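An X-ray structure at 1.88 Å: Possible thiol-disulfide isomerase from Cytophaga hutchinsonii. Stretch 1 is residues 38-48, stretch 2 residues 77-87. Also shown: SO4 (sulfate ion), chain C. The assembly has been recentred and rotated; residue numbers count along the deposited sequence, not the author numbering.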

# COMPACT_ATOMS: atom_id res chain seq x y z
N PHE A 38 -1.87 1.79 -3.62
CA PHE A 38 -3.19 2.24 -4.06
C PHE A 38 -3.50 1.59 -5.39
O PHE A 38 -2.68 1.63 -6.32
CB PHE A 38 -3.26 3.77 -4.20
CG PHE A 38 -2.98 4.53 -2.93
CD1 PHE A 38 -4.04 4.89 -2.06
CD2 PHE A 38 -1.67 4.94 -2.62
CE1 PHE A 38 -3.79 5.58 -0.84
CE2 PHE A 38 -1.40 5.67 -1.41
CZ PHE A 38 -2.46 5.98 -0.51
N TRP A 39 -4.69 0.99 -5.49
CA TRP A 39 -5.04 0.19 -6.67
C TRP A 39 -6.54 0.20 -6.88
O TRP A 39 -7.32 0.67 -6.02
CB TRP A 39 -4.49 -1.25 -6.54
CG TRP A 39 -5.23 -2.08 -5.54
CD1 TRP A 39 -5.15 -2.01 -4.14
CD2 TRP A 39 -6.19 -3.09 -5.84
NE1 TRP A 39 -5.99 -2.96 -3.59
CE2 TRP A 39 -6.64 -3.62 -4.60
CE3 TRP A 39 -6.71 -3.61 -7.04
CZ2 TRP A 39 -7.60 -4.64 -4.54
CZ3 TRP A 39 -7.65 -4.63 -6.98
CH2 TRP A 39 -8.08 -5.14 -5.74
N ASP A 40 -6.95 -0.29 -8.06
CA ASP A 40 -8.34 -0.23 -8.49
C ASP A 40 -8.62 -1.50 -9.28
O ASP A 40 -7.92 -1.80 -10.25
CB ASP A 40 -8.53 1.03 -9.36
CG ASP A 40 -9.96 1.26 -9.81
OD1 ASP A 40 -10.85 0.39 -9.68
OD2 ASP A 40 -10.18 2.35 -10.38
N SER A 41 -9.62 -2.26 -8.85
CA SER A 41 -9.96 -3.51 -9.58
C SER A 41 -10.43 -3.21 -10.99
O SER A 41 -10.28 -4.03 -11.91
CB SER A 41 -11.01 -4.32 -8.80
OG SER A 41 -12.31 -3.76 -9.00
N GLN A 42 -10.97 -2.01 -11.20
CA GLN A 42 -11.46 -1.66 -12.53
C GLN A 42 -10.37 -1.40 -13.54
O GLN A 42 -10.65 -1.13 -14.69
CB GLN A 42 -12.43 -0.49 -12.45
CG GLN A 42 -13.62 -0.83 -11.55
CD GLN A 42 -14.27 -2.15 -11.95
OE1 GLN A 42 -15.03 -2.19 -12.90
NE2 GLN A 42 -13.97 -3.24 -11.23
N CYS A 43 -9.12 -1.53 -13.13
CA CYS A 43 -8.00 -1.49 -14.08
C CYS A 43 -7.90 -2.77 -14.86
O CYS A 43 -7.17 -2.82 -15.84
CB CYS A 43 -6.68 -1.27 -13.37
SG CYS A 43 -6.49 0.37 -12.79
N GLY A 44 -8.61 -3.79 -14.42
CA GLY A 44 -8.79 -5.03 -15.20
C GLY A 44 -8.52 -6.24 -14.33
O GLY A 44 -7.69 -6.18 -13.41
N HIS A 45 -9.21 -7.33 -14.63
CA HIS A 45 -9.05 -8.61 -13.93
C HIS A 45 -7.59 -9.15 -14.02
O HIS A 45 -7.10 -9.77 -13.09
CB HIS A 45 -10.09 -9.61 -14.45
CG HIS A 45 -9.92 -11.00 -13.91
ND1 HIS A 45 -10.15 -11.32 -12.58
CD2 HIS A 45 -9.55 -12.15 -14.52
CE1 HIS A 45 -9.93 -12.61 -12.40
NE2 HIS A 45 -9.55 -13.14 -13.55
N CYS A 46 -6.91 -8.85 -15.12
CA CYS A 46 -5.54 -9.34 -15.35
C CYS A 46 -4.43 -8.35 -15.05
O CYS A 46 -3.29 -8.56 -15.46
CB CYS A 46 -5.39 -9.82 -16.79
SG CYS A 46 -6.39 -11.28 -16.98
N GLN A 47 -4.76 -7.27 -14.35
CA GLN A 47 -3.75 -6.25 -14.09
C GLN A 47 -2.56 -6.92 -13.40
O GLN A 47 -2.77 -7.85 -12.60
CB GLN A 47 -4.32 -5.14 -13.21
CG GLN A 47 -4.83 -5.62 -11.82
CD GLN A 47 -5.48 -4.49 -11.09
OE1 GLN A 47 -4.82 -3.74 -10.42
NE2 GLN A 47 -6.77 -4.28 -11.34
N GLN A 48 -1.35 -6.44 -13.68
CA GLN A 48 -0.16 -7.19 -13.26
C GLN A 48 0.50 -6.84 -11.94
O GLN A 48 0.95 -7.74 -11.23
CB GLN A 48 0.89 -7.16 -14.35
CG GLN A 48 0.39 -7.91 -15.57
CD GLN A 48 0.38 -9.41 -15.35
OE1 GLN A 48 -0.69 -10.04 -15.22
NE2 GLN A 48 1.56 -10.00 -15.31
N GLU A 77 -18.28 -4.36 -4.14
CA GLU A 77 -18.48 -5.59 -4.86
C GLU A 77 -17.30 -6.10 -5.68
O GLU A 77 -16.91 -7.27 -5.54
CB GLU A 77 -19.73 -5.50 -5.74
CG GLU A 77 -20.12 -6.84 -6.33
CD GLU A 77 -21.43 -6.76 -7.10
OE1 GLU A 77 -21.45 -7.16 -8.30
OE2 GLU A 77 -22.44 -6.30 -6.51
N GLU A 78 -16.78 -5.22 -6.55
CA GLU A 78 -15.70 -5.60 -7.47
C GLU A 78 -14.37 -5.80 -6.74
O GLU A 78 -13.56 -6.67 -7.10
CB GLU A 78 -15.53 -4.57 -8.58
CG GLU A 78 -16.75 -4.54 -9.54
CD GLU A 78 -17.09 -5.95 -10.07
OE1 GLU A 78 -16.21 -6.62 -10.68
OE2 GLU A 78 -18.26 -6.38 -9.88
N TRP A 79 -14.15 -4.97 -5.72
CA TRP A 79 -12.99 -5.09 -4.86
C TRP A 79 -12.94 -6.50 -4.23
O TRP A 79 -11.91 -7.19 -4.30
CB TRP A 79 -13.11 -4.01 -3.79
CG TRP A 79 -12.13 -4.05 -2.68
CD1 TRP A 79 -10.74 -4.11 -2.79
CD2 TRP A 79 -12.41 -3.96 -1.27
NE1 TRP A 79 -10.17 -4.07 -1.52
CE2 TRP A 79 -11.17 -4.00 -0.58
CE3 TRP A 79 -13.59 -3.85 -0.53
CZ2 TRP A 79 -11.08 -3.92 0.83
CZ3 TRP A 79 -13.51 -3.79 0.89
CH2 TRP A 79 -12.26 -3.82 1.55
N LEU A 80 -14.05 -6.92 -3.63
CA LEU A 80 -14.07 -8.22 -2.95
C LEU A 80 -13.95 -9.37 -3.96
O LEU A 80 -13.23 -10.36 -3.69
CB LEU A 80 -15.32 -8.37 -2.06
CG LEU A 80 -15.41 -7.34 -0.92
CD1 LEU A 80 -16.69 -7.39 -0.10
CD2 LEU A 80 -14.19 -7.51 -0.00
N LYS A 81 -14.63 -9.23 -5.10
CA LYS A 81 -14.53 -10.22 -6.17
C LYS A 81 -13.08 -10.40 -6.65
O LYS A 81 -12.61 -11.52 -6.88
CB LYS A 81 -15.42 -9.83 -7.36
CG LYS A 81 -15.36 -10.85 -8.51
CD LYS A 81 -16.24 -10.49 -9.73
CE LYS A 81 -17.62 -9.92 -9.34
NZ LYS A 81 -18.32 -9.32 -10.54
N PHE A 82 -12.38 -9.30 -6.80
CA PHE A 82 -10.98 -9.38 -7.19
C PHE A 82 -10.17 -10.08 -6.10
O PHE A 82 -9.36 -10.97 -6.41
CB PHE A 82 -10.43 -7.98 -7.42
CG PHE A 82 -9.07 -7.95 -8.02
CD1 PHE A 82 -8.90 -7.70 -9.39
CD2 PHE A 82 -7.95 -8.12 -7.22
CE1 PHE A 82 -7.64 -7.66 -9.96
CE2 PHE A 82 -6.67 -8.07 -7.77
CZ PHE A 82 -6.50 -7.83 -9.14
N ILE A 83 -10.34 -9.67 -4.84
CA ILE A 83 -9.57 -10.30 -3.74
C ILE A 83 -9.73 -11.82 -3.73
O ILE A 83 -8.73 -12.56 -3.69
CB ILE A 83 -9.89 -9.69 -2.37
CG1 ILE A 83 -9.40 -8.25 -2.36
CG2 ILE A 83 -9.30 -10.58 -1.20
CD1 ILE A 83 -9.97 -7.40 -1.24
N ARG A 84 -10.97 -12.28 -3.82
CA ARG A 84 -11.30 -13.70 -3.84
C ARG A 84 -10.71 -14.46 -5.05
O ARG A 84 -10.09 -15.54 -4.90
CB ARG A 84 -12.82 -13.88 -3.78
CG ARG A 84 -13.32 -15.33 -3.78
CD ARG A 84 -14.86 -15.36 -3.65
NE ARG A 84 -15.39 -16.70 -3.34
CZ ARG A 84 -16.18 -17.41 -4.15
NH1 ARG A 84 -16.57 -16.93 -5.33
NH2 ARG A 84 -16.60 -18.62 -3.77
N SER A 85 -10.92 -13.92 -6.25
CA SER A 85 -10.55 -14.64 -7.45
C SER A 85 -9.04 -14.64 -7.69
O SER A 85 -8.48 -15.64 -8.11
CB SER A 85 -11.33 -14.14 -8.66
OG SER A 85 -10.86 -12.88 -9.06
N LYS A 86 -8.39 -13.53 -7.40
CA LYS A 86 -6.95 -13.48 -7.52
C LYS A 86 -6.24 -14.00 -6.27
O LYS A 86 -5.02 -14.14 -6.26
CB LYS A 86 -6.51 -12.05 -7.82
CG LYS A 86 -7.24 -11.44 -9.02
CD LYS A 86 -6.85 -12.11 -10.31
CE LYS A 86 -5.40 -11.77 -10.69
NZ LYS A 86 -5.09 -12.26 -12.09
N LYS A 87 -7.00 -14.28 -5.20
CA LYS A 87 -6.44 -14.90 -3.98
C LYS A 87 -5.37 -14.04 -3.34
O LYS A 87 -4.21 -14.46 -3.11
CB LYS A 87 -5.92 -16.31 -4.30
CG LYS A 87 -7.03 -17.30 -4.64
CD LYS A 87 -6.46 -18.32 -5.57
CE LYS A 87 -6.63 -19.69 -5.00
NZ LYS A 87 -8.07 -20.05 -4.94
S SO4 C . -21.49 -2.46 -3.13
O1 SO4 C . -20.73 -3.10 -4.20
O2 SO4 C . -22.04 -3.49 -2.26
O3 SO4 C . -20.68 -1.54 -2.31
O4 SO4 C . -22.58 -1.70 -3.73
O HOH W 1 -7.32 -3.78 -1.17

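A single water joins the two tryptophans of this contact. Water 1 accepts a hydrogen bond from Trp-39 NE1 at 2.9 Å and another from Trp-79 NE1, also at 2.9 Å. Both indole N-H groups are thereby satisfied, although both residues are buried. The rings also touch directly, with Trp-39 CZ2 3.6 Å from Trp-79 CD1. Their planes meet obliquely, at 50°.

Stretch 1 leaves a strand at Trp-39, passes through a short 3-10 segment at residues 41-43, and folds into a type I turn from Gly-44 to Gln-47. Stretch 2 is helical from Glu-77. The backbones come nearest at Ser-41 and Trp-79, whose CA atoms are 5.8 Å apart. Together the stretches bury 480 Å², both sides summed.

Phe-82 is the centre of the packing. Its CA-to-CB bond points toward stretch 1, and it has the largest covered area of any residue here. Trp-39 lies over one face of its ring, and Trp-39 CH2 approaches Phe-82 CD2 to 3.3 Å. The ring planes are at 49°, so the two are tilted rather than parallel. At the ring edge lies the carbonyl of Gly-44, with O 3.8 Å from Phe-82 CE1. Such an edge suits a carbonyl, because aromatic C-H groups carry a slight positive charge.

Gln-47 holds the loop that borders this ring. Its NE2 donates to Asp-40 O at 2.9 Å and to Gly-44 O at 3.0 Å. Both amide hydrogens are used, and the side chain ties Gln-47 back to Asp-40 and to Gly-44. Gly-44 has phi/psi of 132/149. A CB there would jam against the carbonyl O of Cys-43, which by itself calls for glycine.

Ser-41 sits close to the helix. Its OG is 3.3 Å from Glu-78 CB, a van der Waals contact, and accepts a hydrogen bond from Gln-42 NE2 at 2.8 Å. That same NE2 lies 3.4 Å from Glu-78 CB. The Glu-78 carboxylate is engaged within the helix, in a salt bridge from OE2 to Lys-81 NZ at 3.0 Å.

Farther along the helix, His-45 meets Ser-85 and Lys-86. Ser-85 OG lies at the imidazole edge, 3.5 Å from His-45 CE1, and donates to Lys-81 O at 3.1 Å. The aliphatic part of Lys-86 packs near the imidazole, with CD 3.8 Å from His-45 CE1. Lys-86 NZ donates a weak hydrogen bond to His-45 O at 3.4 Å. It is the only direct hydrogen bond between the stretches.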